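Local coordinates for protein ribonucleoside triphosphate reductase (Lactobacillus leichmannii, PDB 1L1L) that reduces ribonucleoside triphosphates to 2'-deoxyribonucleoside triphosphates as a monomeric, allosterically regulated class II enzyme that depends on the B12 coenzyme, at residues 498-503 with 667-672. Numbering follows the deposited sequence.
Sequences DPETHE and QYRFIT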
loop_
_atom_site.group_PDB
_atom_site.type_symbol
_atom_site.label_atom_id
_atom_site.label_comp_id
_atom_site.label_asym_id
_atom_site.label_seq_id
_atom_site.Cartn_x
_atom_site.Cartn_y
_atom_site.Cartn_z
ATOM N N ASP A 498 29.181 2.527 -20.917
ATOM C CA ASP A 498 27.762 2.536 -21.257
ATOM C C ASP A 498 27.538 1.848 -22.599
ATOM O O ASP A 498 28.181 2.189 -23.590
ATOM C CB ASP A 498 27.247 3.970 -21.339
ATOM C CG ASP A 498 25.746 4.036 -21.534
ATOM O OD1 ASP A 498 25.015 3.920 -20.532
ATOM O OD2 ASP A 498 25.296 4.191 -22.688
ATOM N N PRO A 499 26.604 0.886 -22.652
ATOM C CA PRO A 499 26.287 0.138 -23.874
ATOM C C PRO A 499 25.957 0.984 -25.104
ATOM O O PRO A 499 26.069 0.508 -26.229
ATOM C CB PRO A 499 25.117 -0.746 -23.445
ATOM C CG PRO A 499 24.446 0.075 -22.396
ATOM C CD PRO A 499 25.620 0.591 -21.597
ATOM N N GLU A 500 25.559 2.233 -24.903
ATOM C CA GLU A 500 25.226 3.080 -26.043
ATOM C C GLU A 500 26.206 4.219 -26.262
ATOM O O GLU A 500 26.723 4.395 -27.366
ATOM C CB GLU A 500 23.826 3.673 -25.885
ATOM C CG GLU A 500 22.719 2.661 -25.770
ATOM C CD GLU A 500 21.349 3.302 -25.896
ATOM O OE1 GLU A 500 21.148 4.398 -25.320
ATOM O OE2 GLU A 500 20.472 2.707 -26.564
ATOM N N THR A 501 26.449 4.994 -25.211
ATOM C CA THR A 501 27.346 6.137 -25.293
ATOM C C THR A 501 28.809 5.781 -25.064
ATOM O O THR A 501 29.687 6.612 -25.279
ATOM C CB THR A 501 26.956 7.216 -24.274
ATOM O OG1 THR A 501 27.083 6.687 -22.949
ATOM C CG2 THR A 501 25.517 7.670 -24.504
ATOM N N HIS A 502 29.068 4.557 -24.616
ATOM C CA HIS A 502 30.435 4.112 -24.358
ATOM C C HIS A 502 31.063 4.880 -23.196
ATOM O O HIS A 502 32.271 4.807 -22.966
ATOM C CB HIS A 502 31.287 4.285 -25.620
ATOM C CG HIS A 502 30.719 3.602 -26.824
ATOM N ND1 HIS A 502 30.327 4.288 -27.955
ATOM C CD2 HIS A 502 30.450 2.297 -27.063
ATOM C CE1 HIS A 502 29.840 3.435 -28.838
ATOM N NE2 HIS A 502 29.903 2.220 -28.321
ATOM N N GLU A 503 30.235 5.621 -22.467
ATOM C CA GLU A 503 30.706 6.385 -21.320
ATOM C C GLU A 503 31.274 5.427 -20.272
ATOM O O GLU A 503 30.680 4.389 -19.980
ATOM C CB GLU A 503 29.548 7.183 -20.715
ATOM C CG GLU A 503 29.829 7.778 -19.343
ATOM C CD GLU A 503 28.657 8.583 -18.814
ATOM O OE1 GLU A 503 27.520 8.071 -18.860
ATOM O OE2 GLU A 503 28.872 9.726 -18.350
ATOM N N GLN A 667 22.492 5.604 -15.927
ATOM C CA GLN A 667 23.155 4.306 -15.970
ATOM C C GLN A 667 22.201 3.122 -15.970
ATOM O O GLN A 667 22.407 2.161 -16.705
ATOM C CB GLN A 667 24.134 4.153 -14.803
ATOM C CG GLN A 667 25.068 2.965 -14.991
ATOM C CD GLN A 667 26.013 2.751 -13.831
ATOM O OE1 GLN A 667 26.451 3.706 -13.180
ATOM N NE2 GLN A 667 26.356 1.488 -13.577
ATOM N N TYR A 668 21.155 3.182 -15.154
ATOM C CA TYR A 668 20.218 2.071 -15.076
ATOM C C TYR A 668 18.940 2.206 -15.904
ATOM O O TYR A 668 17.953 1.515 -15.643
ATOM C CB TYR A 668 19.866 1.799 -13.609
ATOM C CG TYR A 668 21.034 1.258 -12.807
ATOM C CD1 TYR A 668 21.938 2.111 -12.178
ATOM C CD2 TYR A 668 21.248 -0.115 -12.707
ATOM C CE1 TYR A 668 23.037 1.605 -11.463
ATOM C CE2 TYR A 668 22.332 -0.628 -12.002
ATOM C CZ TYR A 668 23.220 0.231 -11.385
ATOM O OH TYR A 668 24.282 -0.296 -10.693
ATOM N N ARG A 669 18.972 3.065 -16.921
ATOM C CA ARG A 669 17.802 3.282 -17.762
ATOM C C ARG A 669 17.336 2.031 -18.497
ATOM O O ARG A 669 16.219 1.996 -19.026
ATOM C CB ARG A 669 18.059 4.428 -18.761
ATOM C CG ARG A 669 19.136 4.165 -19.802
ATOM C CD ARG A 669 19.435 5.428 -20.611
ATOM N NE ARG A 669 20.342 5.164 -21.724
ATOM C CZ ARG A 669 21.635 4.880 -21.591
ATOM N NH1 ARG A 669 22.190 4.824 -20.386
ATOM N NH2 ARG A 669 22.374 4.628 -22.666
ATOM N N PHE A 670 18.168 0.996 -18.532
ATOM C CA PHE A 670 17.767 -0.231 -19.217
ATOM C C PHE A 670 17.343 -1.337 -18.248
ATOM O O PHE A 670 16.985 -2.445 -18.674
ATOM C CB PHE A 670 18.909 -0.750 -20.106
ATOM C CG PHE A 670 19.368 0.229 -21.154
ATOM C CD1 PHE A 670 20.619 0.834 -21.057
ATOM C CD2 PHE A 670 18.552 0.542 -22.244
ATOM C CE1 PHE A 670 21.052 1.737 -22.030
ATOM C CE2 PHE A 670 18.972 1.441 -23.216
ATOM C CZ PHE A 670 20.224 2.041 -23.114
ATOM N N ILE A 671 17.361 -1.033 -16.952
ATOM C CA ILE A 671 17.015 -2.023 -15.935
ATOM C C ILE A 671 15.884 -1.642 -14.975
ATOM O O ILE A 671 14.995 -2.442 -14.707
ATOM C CB ILE A 671 18.269 -2.373 -15.082
ATOM C CG1 ILE A 671 19.324 -3.054 -15.961
ATOM C CG2 ILE A 671 17.887 -3.291 -13.925
ATOM C CD1 ILE A 671 20.601 -3.389 -15.227
ATOM N N THR A 672 15.908 -0.421 -14.464
ATOM C CA THR A 672 14.894 -0.016 -13.510
ATOM C C THR A 672 13.510 0.323 -14.060
ATOM O O THR A 672 13.349 1.195 -14.921
ATOM C CB THR A 672 15.396 1.152 -12.671
ATOM O OG1 THR A 672 16.661 0.804 -12.090
ATOM C CG2 THR A 672 14.403 1.452 -11.562
HETATM O O HOH W 1 24.468 1.910 -18.568
HETATM O O HOH W 2 18.843 5.594 -24.121
#
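R669 reaches across to grip D498 and E500. CB leaves the backbone pointing toward the 498-503 turn; CG lies over one face of the F670 ring, near its rim, and from there the chain runs extended to NE (chi2 -172°, chi3 -173°). NE donates to a water that in turn donates to E500 OE1. The guanidinium then meets the D498 carboxylate end-on and nearly coplanar, the two planes 16° apart: R669 NH1 bonds D498 OD1 at 3.0 Å, and R669 NH2 reaches the syn lone pair of D498 OD2, also at 3.0 Å. NH1 has a second partner in R666 O, at the end of helix 661-667. The other hydrogen of R669 NH2 goes to E500 OE1, 2.9 Å away, which it approaches from above that carboxylate's plane. D498 also shapes its own turn, a beta-hairpin connection between strands 490-497 and 504-510: OD2 accepts from E500 N, an Asx turn, and through its anti lone pair from T501 N, the Asx motif. Three N-H groups thus converge on OD2, which probably favours the charged carboxylate. F670 CE1 lies over the centre of one face of the R669 guanidinium, 3.2 Å above its plane, while the ring presents its edge to the E500 carboxylate, F670 CZ 3.3 Å from E500 CD. Beside it, P499 CG packs against F670 CE1 at 3.8 Å, and a second water links D498 OD1 to Q667 O.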